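Local coordinates for hypothetical conserved protein (Geobacillus kaustophilus, PDB 2PCS), which is of unknown function but, as a CoxG-family protein of the Bet v 1-like clan, probably binds a small ligand between its curved sheet and long C-terminal helix, at residues Asp96-Pro99 / Thr105-Thr108; Gly7-Lys12 / Asp137-Ile142; Leu107-Ser112 / Leu133-Phe138; Glu17-Leu22 / Ile70-His75. One frame throughout, in Å; residues are numbered along the deposited sequence.

Interaction 1. Residues Asp96-Pro99 / Thr105-Thr108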
# COMPACT_ATOMS: atom_id res chain seq x y z
N ASP A 96 -2.41 11.21 2.53
CA ASP A 96 -3.20 12.28 3.12
C ASP A 96 -4.68 11.97 2.92
O ASP A 96 -5.10 11.52 1.83
CB ASP A 96 -2.82 13.61 2.50
CG ASP A 96 -1.42 14.07 2.93
OD1 ASP A 96 -1.23 14.35 4.13
OD2 ASP A 96 -0.49 14.17 2.08
N LEU A 97 -5.46 12.12 4.00
CA LEU A 97 -6.89 11.99 3.89
C LEU A 97 -7.53 13.40 3.91
O LEU A 97 -7.15 14.28 4.74
CB LEU A 97 -7.45 11.07 4.98
CG LEU A 97 -6.98 9.62 5.09
CD1 LEU A 97 -7.70 8.88 6.20
CD2 LEU A 97 -7.27 8.92 3.79
N THR A 98 -8.43 13.62 2.96
CA THR A 98 -9.15 14.89 2.81
C THR A 98 -10.64 14.68 2.74
O THR A 98 -11.10 13.97 1.87
CB THR A 98 -8.71 15.58 1.56
OG1 THR A 98 -7.37 15.99 1.76
CG2 THR A 98 -9.49 16.81 1.32
N PRO A 99 -11.39 15.31 3.64
CA PRO A 99 -12.84 15.16 3.58
C PRO A 99 -13.29 15.97 2.37
O PRO A 99 -12.84 17.13 2.22
CB PRO A 99 -13.31 15.81 4.87
CG PRO A 99 -12.22 16.81 5.17
CD PRO A 99 -10.97 16.24 4.70
N THR A 105 -14.46 10.79 1.47
CA THR A 105 -13.06 11.10 1.74
C THR A 105 -12.22 10.95 0.50
O THR A 105 -12.33 9.99 -0.23
CB THR A 105 -12.55 10.19 2.86
OG1 THR A 105 -13.03 10.71 4.09
CG2 THR A 105 -11.01 10.10 2.96
N GLN A 106 -11.35 11.90 0.27
CA GLN A 106 -10.38 11.71 -0.75
C GLN A 106 -9.02 11.32 -0.12
O GLN A 106 -8.42 12.08 0.65
CB GLN A 106 -10.26 12.99 -1.54
CG GLN A 106 -9.41 12.89 -2.71
CD GLN A 106 -8.80 14.23 -3.06
OE1 GLN A 106 -8.20 14.91 -2.21
NE2 GLN A 106 -8.90 14.60 -4.33
N LEU A 107 -8.55 10.14 -0.50
CA LEU A 107 -7.20 9.71 -0.20
C LEU A 107 -6.23 10.09 -1.35
O LEU A 107 -6.45 9.72 -2.48
CB LEU A 107 -7.19 8.20 0.06
CG LEU A 107 -5.91 7.61 0.64
CD1 LEU A 107 -6.24 6.37 1.40
CD2 LEU A 107 -4.87 7.38 -0.44
N THR A 108 -4.96 10.68 -1.28
CA THR A 108 -3.91 10.97 -2.24
C THR A 108 -2.58 10.37 -1.81
O THR A 108 -2.40 10.10 -0.62
CB THR A 108 -3.77 12.49 -2.43
OG1 THR A 108 -3.41 13.10 -1.19
CG2 THR A 108 -5.12 13.12 -2.76
O HOH W 1 -6.32 13.99 0.23
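T98 and Q106 face each other across an antiparallel hairpin, and they illustrate how two strands share one set of backbone bonds while their faces keep different chemistry. Q106 N donates to T98 O at 2.6 Å, and T98 N returns a bond to Q106 O at 2.8 Å. The next hydrogen-bonded pair, D96 with T108, is slacker: T108 N reaches D96 O at 3.2 Å, and the reverse bond, D96 N to T108 O, is weak.

On this face the side chains of T98 and Q106 run side by side. T98 OG1 sits beside its own backbone N (chi1 -69°), where it meets a bound water at 2.7 Å. That water donates to Q106 O at 2.9 Å and makes a weak bond to T108 OG1, so it bridges T98 to the opposite strand. The CB of D96 packs near T108 OG1, while its carboxylate turns to H75 through OD1.

L97 lies on the other face, at a non-hydrogen-bonded position. Its CD2 touches L107 CD1 at 3.6 Å and the methyl CG2 of T105 at 4.0 Å; V18 and L22 of helix 15-22 continue this apolar layer. The chemistry is thus two-faced: on the side of T98, the hydroxyls of T98 and T108 share a water with a backbone carbonyl, and on the side of L97 methyl contacts are turned toward the helix.

Interaction 2. Residues Gly7-Lys12 / Asp137-Ile142; sequences GSIELK and DFFKKI
I9 lies over one face of the F139 ring, an instance of an aliphatic branch used as a lid for an aromatic. The two side chains approach at a slant. CG1 of I9 stands 3.9 Å from the F139 ring centroid, 27° off the ring normal, a CH-pi geometry displaced toward the rim on the CD1-CE1 side. The terminal CD1 of I9 follows the same side and is modelled 3.2 Å from F139 CD1, an unusually short approach that is doubtful.

The chi1 of I9, -21°, lies away from a staggered position, so the exact placement of its tip is uncertain. F139 holds its ring beside the backbone N, with CG anti to the carbonyl carbon (chi1 -76°), and from there the ring projects from helix 124-148 to strand 4-12. Two residues along the strand, L11 also points at the helix, but its CD2 only grazes F139 O at 4.3 Å. L107 and Y109 of the neighbouring strand add further contacts to F139.

Within this patch the two segments meet through carbon atoms almost entirely, so dispersion and the exclusion of water probably dominate here, while K12 N bonds Q143 OE1 just beyond.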
# COMPACT_ATOMS: atom_id res chain seq x y z
N GLY A 7 -1.39 9.35 -6.77
CA GLY A 7 -2.74 9.28 -7.28
C GLY A 7 -3.76 9.63 -6.25
O GLY A 7 -3.43 10.22 -5.22
N SER A 8 -5.00 9.23 -6.48
CA SER A 8 -6.01 9.44 -5.44
C SER A 8 -7.17 8.57 -5.65
O SER A 8 -7.35 8.11 -6.76
CB SER A 8 -6.50 10.90 -5.37
OG SER A 8 -6.79 11.37 -6.64
N ILE A 9 -7.93 8.37 -4.59
CA ILE A 9 -9.14 7.58 -4.59
C ILE A 9 -10.23 8.31 -3.79
O ILE A 9 -9.98 8.88 -2.73
CB ILE A 9 -8.95 6.21 -3.88
CG1 ILE A 9 -7.48 5.83 -3.80
CG2 ILE A 9 -9.81 5.09 -4.54
CD1 ILE A 9 -6.98 5.15 -5.11
N GLU A 10 -11.46 8.25 -4.28
CA GLU A 10 -12.58 8.67 -3.47
C GLU A 10 -13.15 7.44 -2.77
O GLU A 10 -13.29 6.38 -3.37
CB GLU A 10 -13.62 9.40 -4.31
CG GLU A 10 -13.20 10.84 -4.63
CD GLU A 10 -14.12 11.51 -5.68
OE1 GLU A 10 -14.11 11.05 -6.87
OE2 GLU A 10 -14.85 12.49 -5.31
N LEU A 11 -13.40 7.57 -1.48
CA LEU A 11 -13.85 6.44 -0.71
C LEU A 11 -15.16 6.77 -0.03
O LEU A 11 -15.47 7.95 0.26
CB LEU A 11 -12.78 6.01 0.31
CG LEU A 11 -11.42 5.49 -0.21
CD1 LEU A 11 -10.35 5.72 0.84
CD2 LEU A 11 -11.47 4.02 -0.55
N LYS A 12 -15.95 5.73 0.20
CA LYS A 12 -17.22 5.86 0.86
C LYS A 12 -16.98 5.71 2.34
O LYS A 12 -16.80 4.57 2.83
CB LYS A 12 -18.19 4.78 0.34
CG LYS A 12 -19.32 5.34 -0.54
CD LYS A 12 -19.57 4.48 -1.80
CE LYS A 12 -20.09 5.36 -2.98
NZ LYS A 12 -20.69 4.57 -4.13
N ASP A 137 -6.06 -2.90 -6.03
CA ASP A 137 -6.56 -4.03 -5.31
C ASP A 137 -6.60 -3.83 -3.79
O ASP A 137 -7.51 -4.31 -3.08
CB ASP A 137 -5.73 -5.27 -5.63
CG ASP A 137 -6.34 -6.52 -5.01
OD1 ASP A 137 -7.45 -6.92 -5.47
OD2 ASP A 137 -5.78 -7.04 -4.01
N PHE A 138 -5.59 -3.12 -3.28
CA PHE A 138 -5.60 -2.75 -1.86
C PHE A 138 -6.76 -1.78 -1.56
O PHE A 138 -7.51 -1.94 -0.60
CB PHE A 138 -4.27 -2.12 -1.48
CG PHE A 138 -4.23 -1.57 -0.09
CD1 PHE A 138 -4.05 -2.41 1.03
CD2 PHE A 138 -4.39 -0.21 0.12
CE1 PHE A 138 -4.01 -1.89 2.31
CE2 PHE A 138 -4.34 0.31 1.42
CZ PHE A 138 -4.12 -0.51 2.50
N PHE A 139 -6.89 -0.74 -2.37
CA PHE A 139 -7.94 0.24 -2.10
C PHE A 139 -9.34 -0.38 -2.29
O PHE A 139 -10.29 0.00 -1.60
CB PHE A 139 -7.71 1.51 -2.90
CG PHE A 139 -6.62 2.37 -2.34
CD1 PHE A 139 -5.68 2.95 -3.16
CD2 PHE A 139 -6.53 2.57 -0.98
CE1 PHE A 139 -4.65 3.72 -2.64
CE2 PHE A 139 -5.50 3.35 -0.44
CZ PHE A 139 -4.54 3.91 -1.28
N LYS A 140 -9.41 -1.40 -3.16
CA LYS A 140 -10.64 -2.16 -3.42
C LYS A 140 -11.03 -2.93 -2.18
O LYS A 140 -12.19 -2.94 -1.80
CB LYS A 140 -10.45 -3.13 -4.59
CG LYS A 140 -11.65 -4.03 -4.87
CD LYS A 140 -11.32 -5.29 -5.68
CE LYS A 140 -12.56 -6.25 -5.72
NZ LYS A 140 -12.37 -7.42 -6.70
N LYS A 141 -10.07 -3.59 -1.53
CA LYS A 141 -10.46 -4.41 -0.38
C LYS A 141 -10.71 -3.55 0.84
O LYS A 141 -11.53 -3.91 1.70
CB LYS A 141 -9.44 -5.52 -0.09
CG LYS A 141 -9.38 -6.65 -1.14
CD LYS A 141 -7.94 -7.12 -1.31
CE LYS A 141 -7.75 -8.63 -1.58
NZ LYS A 141 -6.26 -9.01 -1.43
N ILE A 142 -10.02 -2.41 0.92
CA ILE A 142 -10.24 -1.46 2.00
C ILE A 142 -11.65 -0.92 1.87
O ILE A 142 -12.35 -0.77 2.86
CB ILE A 142 -9.25 -0.25 1.98
CG1 ILE A 142 -7.86 -0.64 2.45
CG2 ILE A 142 -9.72 0.87 2.88
CD1 ILE A 142 -7.84 -1.14 3.82

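Interaction 3. Residues Leu107-Ser112 / Leu133-Phe138; sequences LTYTYS and LLISDF
The long C-terminal helix 124-148 lies across the curved antiparallel sheet, and I135 on that helix meets Y109 and Y111 of strand 104-116. The two tyrosines are two residues apart on the strand and reach out on the same face, so that one branched side chain can serve both. CG2 of I135 takes Y109, lying 3.6 Å from its OH and 3.9 Å from its CZ. The other branch ends in CD1, which rests 3.7 Å from Y111 CE1. The fork follows from the torsion of I135, whose CG2 is anti to the backbone N while CG1 lies beside it (chi1 -65°).

CE2 of Y109 meets the edge of the Y111 ring in its plane. The hydroxyl of Y109 is bonded to H160 and H158, which belong to the C-terminal histidine tag, so these polar partners reflect the construct. With a leucine in place of Y109, the tag imidazoles would probably be left without their shared hydroxyl, and I135 CG2 without the OH and CZ it rests on.

A long helix packed against a strongly bent antiparallel sheet through apolar and aromatic side chains is the hallmark of the helix-grip fold of Bet v 1-like proteins.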
# COMPACT_ATOMS: atom_id res chain seq x y z
N LEU A 107 -8.55 10.14 -0.50
CA LEU A 107 -7.20 9.71 -0.20
C LEU A 107 -6.23 10.09 -1.35
O LEU A 107 -6.45 9.72 -2.48
CB LEU A 107 -7.19 8.20 0.06
CG LEU A 107 -5.91 7.61 0.64
CD1 LEU A 107 -6.24 6.37 1.40
CD2 LEU A 107 -4.87 7.38 -0.44
N THR A 108 -4.96 10.68 -1.28
CA THR A 108 -3.91 10.97 -2.24
C THR A 108 -2.58 10.37 -1.81
O THR A 108 -2.40 10.10 -0.62
CB THR A 108 -3.77 12.49 -2.43
OG1 THR A 108 -3.41 13.10 -1.19
CG2 THR A 108 -5.12 13.12 -2.76
N TYR A 109 -1.96 10.09 -2.56
CA TYR A 109 -0.70 9.46 -2.19
C TYR A 109 0.35 9.82 -3.19
O TYR A 109 0.07 10.22 -4.33
CB TYR A 109 -0.81 7.93 -2.01
CG TYR A 109 -1.14 7.22 -3.30
CD1 TYR A 109 -2.46 6.88 -3.63
CD2 TYR A 109 -0.14 6.90 -4.21
CE1 TYR A 109 -2.76 6.31 -4.87
CE2 TYR A 109 -0.40 6.31 -5.39
CZ TYR A 109 -1.71 5.98 -5.72
OH TYR A 109 -1.95 5.36 -6.93
N THR A 110 1.56 9.58 -2.77
CA THR A 110 2.73 9.87 -3.52
C THR A 110 3.62 8.69 -3.11
O THR A 110 3.54 8.20 -1.96
CB THR A 110 3.18 11.21 -3.00
OG1 THR A 110 3.26 12.21 -4.03
CG2 THR A 110 4.34 11.14 -2.14
N TYR A 111 4.40 8.14 -4.04
CA TYR A 111 5.38 7.13 -3.64
C TYR A 111 6.61 7.16 -4.49
O TYR A 111 6.62 7.67 -5.59
CB TYR A 111 4.79 5.71 -3.56
CG TYR A 111 4.57 5.08 -4.89
CD1 TYR A 111 3.29 5.08 -5.46
CD2 TYR A 111 5.64 4.55 -5.63
CE1 TYR A 111 3.09 4.53 -6.69
CE2 TYR A 111 5.44 4.00 -6.90
CZ TYR A 111 4.18 3.99 -7.40
OH TYR A 111 3.97 3.46 -8.63
N SER A 112 7.66 6.55 -3.96
CA SER A 112 8.94 6.59 -4.59
C SER A 112 9.64 5.27 -4.28
O SER A 112 9.84 4.94 -3.09
CB SER A 112 9.68 7.80 -4.01
OG SER A 112 10.57 8.30 -4.95
N LEU A 133 -1.85 -1.99 -10.19
CA LEU A 133 -2.71 -3.11 -9.82
C LEU A 133 -2.69 -3.42 -8.33
O LEU A 133 -3.72 -3.73 -7.74
CB LEU A 133 -2.48 -4.34 -10.73
CG LEU A 133 -2.44 -5.84 -10.27
CD1 LEU A 133 -3.42 -6.33 -9.20
CD2 LEU A 133 -2.63 -6.73 -11.49
N LEU A 134 -1.51 -3.38 -7.71
CA LEU A 134 -1.42 -3.66 -6.25
C LEU A 134 -2.16 -2.58 -5.44
O LEU A 134 -3.02 -2.89 -4.59
CB LEU A 134 0.08 -3.77 -5.82
CG LEU A 134 0.73 -5.06 -6.39
CD1 LEU A 134 2.21 -5.06 -6.19
CD2 LEU A 134 0.09 -6.37 -5.82
N ILE A 135 -1.87 -1.32 -5.74
CA ILE A 135 -2.58 -0.18 -5.12
C ILE A 135 -4.10 -0.26 -5.32
O ILE A 135 -4.83 -0.18 -4.33
CB ILE A 135 -2.02 1.18 -5.62
CG1 ILE A 135 -0.55 1.32 -5.15
CG2 ILE A 135 -2.90 2.35 -5.14
CD1 ILE A 135 0.30 2.15 -6.09
N SER A 136 -4.58 -0.46 -6.57
CA SER A 136 -6.06 -0.59 -6.80
C SER A 136 -6.71 -1.74 -6.03
O SER A 136 -7.79 -1.55 -5.44
CB SER A 136 -6.41 -0.78 -8.26
OG SER A 136 -5.72 0.17 -9.04
N ASP A 137 -6.06 -2.90 -6.03
CA ASP A 137 -6.56 -4.03 -5.31
C ASP A 137 -6.60 -3.83 -3.79
O ASP A 137 -7.51 -4.31 -3.08
CB ASP A 137 -5.73 -5.27 -5.63
CG ASP A 137 -6.34 -6.52 -5.01
OD1 ASP A 137 -7.45 -6.92 -5.47
OD2 ASP A 137 -5.78 -7.04 -4.01
N PHE A 138 -5.59 -3.12 -3.28
CA PHE A 138 -5.60 -2.75 -1.86
C PHE A 138 -6.76 -1.78 -1.56
O PHE A 138 -7.51 -1.94 -0.60
CB PHE A 138 -4.27 -2.12 -1.48
CG PHE A 138 -4.23 -1.57 -0.09
CD1 PHE A 138 -4.05 -2.41 1.03
CD2 PHE A 138 -4.39 -0.21 0.12
CE1 PHE A 138 -4.01 -1.89 2.31
CE2 PHE A 138 -4.34 0.31 1.42
CZ PHE A 138 -4.12 -0.51 2.50

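Interaction 4. Residues Glu17-Leu22 / Ile70-His75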
# COMPACT_ATOMS: atom_id res chain seq x y z
N GLU A 17 -13.56 6.99 9.39
CA GLU A 17 -13.89 5.59 9.06
C GLU A 17 -12.74 4.93 8.31
O GLU A 17 -12.41 3.77 8.57
CB GLU A 17 -15.22 5.50 8.29
CG GLU A 17 -16.43 5.67 9.24
CD GLU A 17 -17.69 6.30 8.60
OE1 GLU A 17 -17.60 6.89 7.50
OE2 GLU A 17 -18.77 6.20 9.24
N VAL A 18 -12.10 5.71 7.43
CA VAL A 18 -10.99 5.28 6.58
C VAL A 18 -9.73 5.13 7.40
O VAL A 18 -9.09 4.08 7.35
CB VAL A 18 -10.78 6.28 5.41
CG1 VAL A 18 -9.59 5.89 4.53
CG2 VAL A 18 -12.10 6.36 4.59
N TRP A 19 -9.39 6.14 8.19
CA TRP A 19 -8.21 6.08 9.05
C TRP A 19 -8.17 4.83 9.97
O TRP A 19 -7.11 4.18 10.10
CB TRP A 19 -8.07 7.36 9.85
CG TRP A 19 -6.90 7.36 10.74
CD1 TRP A 19 -6.84 6.92 12.06
CD2 TRP A 19 -5.58 7.81 10.40
NE1 TRP A 19 -5.56 7.08 12.54
CE2 TRP A 19 -4.77 7.63 11.55
CE3 TRP A 19 -5.00 8.35 9.24
CZ2 TRP A 19 -3.41 7.96 11.57
CZ3 TRP A 19 -3.67 8.72 9.28
CH2 TRP A 19 -2.88 8.51 10.43
N SER A 20 -9.29 4.48 10.57
CA SER A 20 -9.32 3.28 11.43
C SER A 20 -9.10 1.94 10.67
O SER A 20 -8.61 1.00 11.29
CB SER A 20 -10.62 3.18 12.24
OG SER A 20 -11.62 2.58 11.45
N LYS A 21 -9.46 1.87 9.38
CA LYS A 21 -9.12 0.67 8.57
C LYS A 21 -7.65 0.65 8.21
O LYS A 21 -6.97 -0.38 8.32
CB LYS A 21 -9.96 0.53 7.31
CG LYS A 21 -11.41 0.12 7.57
CD LYS A 21 -11.57 -1.11 8.46
CE LYS A 21 -12.98 -1.17 9.13
NZ LYS A 21 -13.20 -2.42 9.98
N LEU A 22 -7.15 1.82 7.81
CA LEU A 22 -5.79 1.93 7.37
C LEU A 22 -4.77 1.68 8.51
O LEU A 22 -3.61 1.36 8.26
CB LEU A 22 -5.59 3.30 6.74
CG LEU A 22 -6.25 3.59 5.39
CD1 LEU A 22 -6.08 5.03 5.06
CD2 LEU A 22 -5.68 2.69 4.26
N ILE A 70 3.03 10.05 11.83
CA ILE A 70 1.66 9.65 11.92
C ILE A 70 0.83 10.75 12.51
O ILE A 70 1.04 11.11 13.69
CB ILE A 70 1.49 8.47 12.84
CG1 ILE A 70 2.27 7.23 12.30
CG2 ILE A 70 0.03 8.22 13.01
CD1 ILE A 70 2.03 5.88 13.11
N LYS A 71 -0.12 11.26 11.73
CA LYS A 71 -0.97 12.30 12.18
C LYS A 71 -2.49 12.21 12.19
O LYS A 71 -3.10 12.46 11.18
CB LYS A 71 -0.62 13.63 11.51
CG LYS A 71 0.83 14.14 11.66
CD LYS A 71 1.07 15.23 10.63
CE LYS A 71 2.49 15.64 10.55
NZ LYS A 71 3.04 15.57 11.94
N PRO A 72 -3.09 11.63 13.21
CA PRO A 72 -4.33 10.91 13.09
C PRO A 72 -5.38 12.07 13.01
O PRO A 72 -5.09 13.23 13.43
CB PRO A 72 -4.52 10.25 14.46
CG PRO A 72 -3.13 10.25 15.08
CD PRO A 72 -2.43 11.42 14.51
N PRO A 73 -6.53 11.82 12.38
CA PRO A 73 -6.78 10.68 11.55
C PRO A 73 -6.54 11.04 10.03
O PRO A 73 -7.28 10.55 9.17
CB PRO A 73 -8.26 10.46 11.83
CG PRO A 73 -8.81 11.94 11.73
CD PRO A 73 -7.72 12.72 12.44
N TYR A 74 -5.52 11.82 9.68
CA TYR A 74 -5.46 12.32 8.31
C TYR A 74 -4.16 12.20 7.50
O TYR A 74 -4.15 12.46 6.31
CB TYR A 74 -5.88 13.82 8.28
CG TYR A 74 -4.88 14.69 9.00
CD1 TYR A 74 -4.97 14.89 10.40
CD2 TYR A 74 -3.84 15.30 8.31
CE1 TYR A 74 -4.04 15.69 11.07
CE2 TYR A 74 -2.90 16.08 8.98
CZ TYR A 74 -3.01 16.27 10.36
OH TYR A 74 -2.05 17.03 11.03
N HIS A 75 -3.04 11.88 8.10
CA HIS A 75 -1.81 11.83 7.33
C HIS A 75 -0.84 10.78 7.87
O HIS A 75 -0.67 10.66 9.07
CB HIS A 75 -1.16 13.18 7.35
CG HIS A 75 0.28 13.16 6.93
ND1 HIS A 75 0.70 13.49 5.66
CD2 HIS A 75 1.40 12.84 7.63
CE1 HIS A 75 2.01 13.39 5.60
NE2 HIS A 75 2.46 13.02 6.79
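A tight turn containing a classic beta bulge links strands 59-71 and 75-84, and the indole of W19, from helix 15-22, is pressed against it. The turn offers backbone as much as side chain. Over one ring face lie P73 CA, 3.4 Å from the centroid of the five-membered ring, and P72 CA, 3.8 Å from that of the six-membered ring; both are CH-pi contacts, the first only 17° off the ring normal. Y74 N covers the same face. The CB of P73 packs on W19 CG at 3.6 Å, and the methyl CG2 of I70 meets CZ2 at the ring edge at 3.7 Å.

W19 reaches this site with CG anti to its backbone N (chi1 180°), which carries the ring out toward the turn. In the Bet v 1-like fold short helices follow the first strand, and here helix 15-22 fills that place, its indole packing against the turn that joins two inner strands of the sheet. The turn contains a cis peptide before P73 and the bulge, in which K71 O accepts from Y74 N at 2.9 Å and from H75 N at 3.1 Å. Replacing W19 by alanine would probably open a gap beneath both prolines and leave I70 CG2 without its partner. L97 of strand 87-99 also touches the indole, near the plane of the ring, and the ring of Y76 meets it with planes about 80° apart.

L107 runs through three of the contacts: it touches L97 in interaction 1, lies on the strand segment of interaction 3 without itself meeting 133-138, and has its O 2.9 Å from I9 N of interaction 2 and its CD2 3.6 Å from F139 CZ. Interaction 4 ties to interaction 1 through H75 ND1, 2.6 Å from D96 OD1, and through Y74 O, 2.7 Å from L97 N; their centres are about 10 Å apart. Interactions 2 and 3 use overlapping parts of helix 124-148, sharing D137 and F138, with centres about 8 Å apart. An unidentified bound ligand lies about 4 Å from the side chains of F139 and Y111, whereas that of W19 is about 8 Å away.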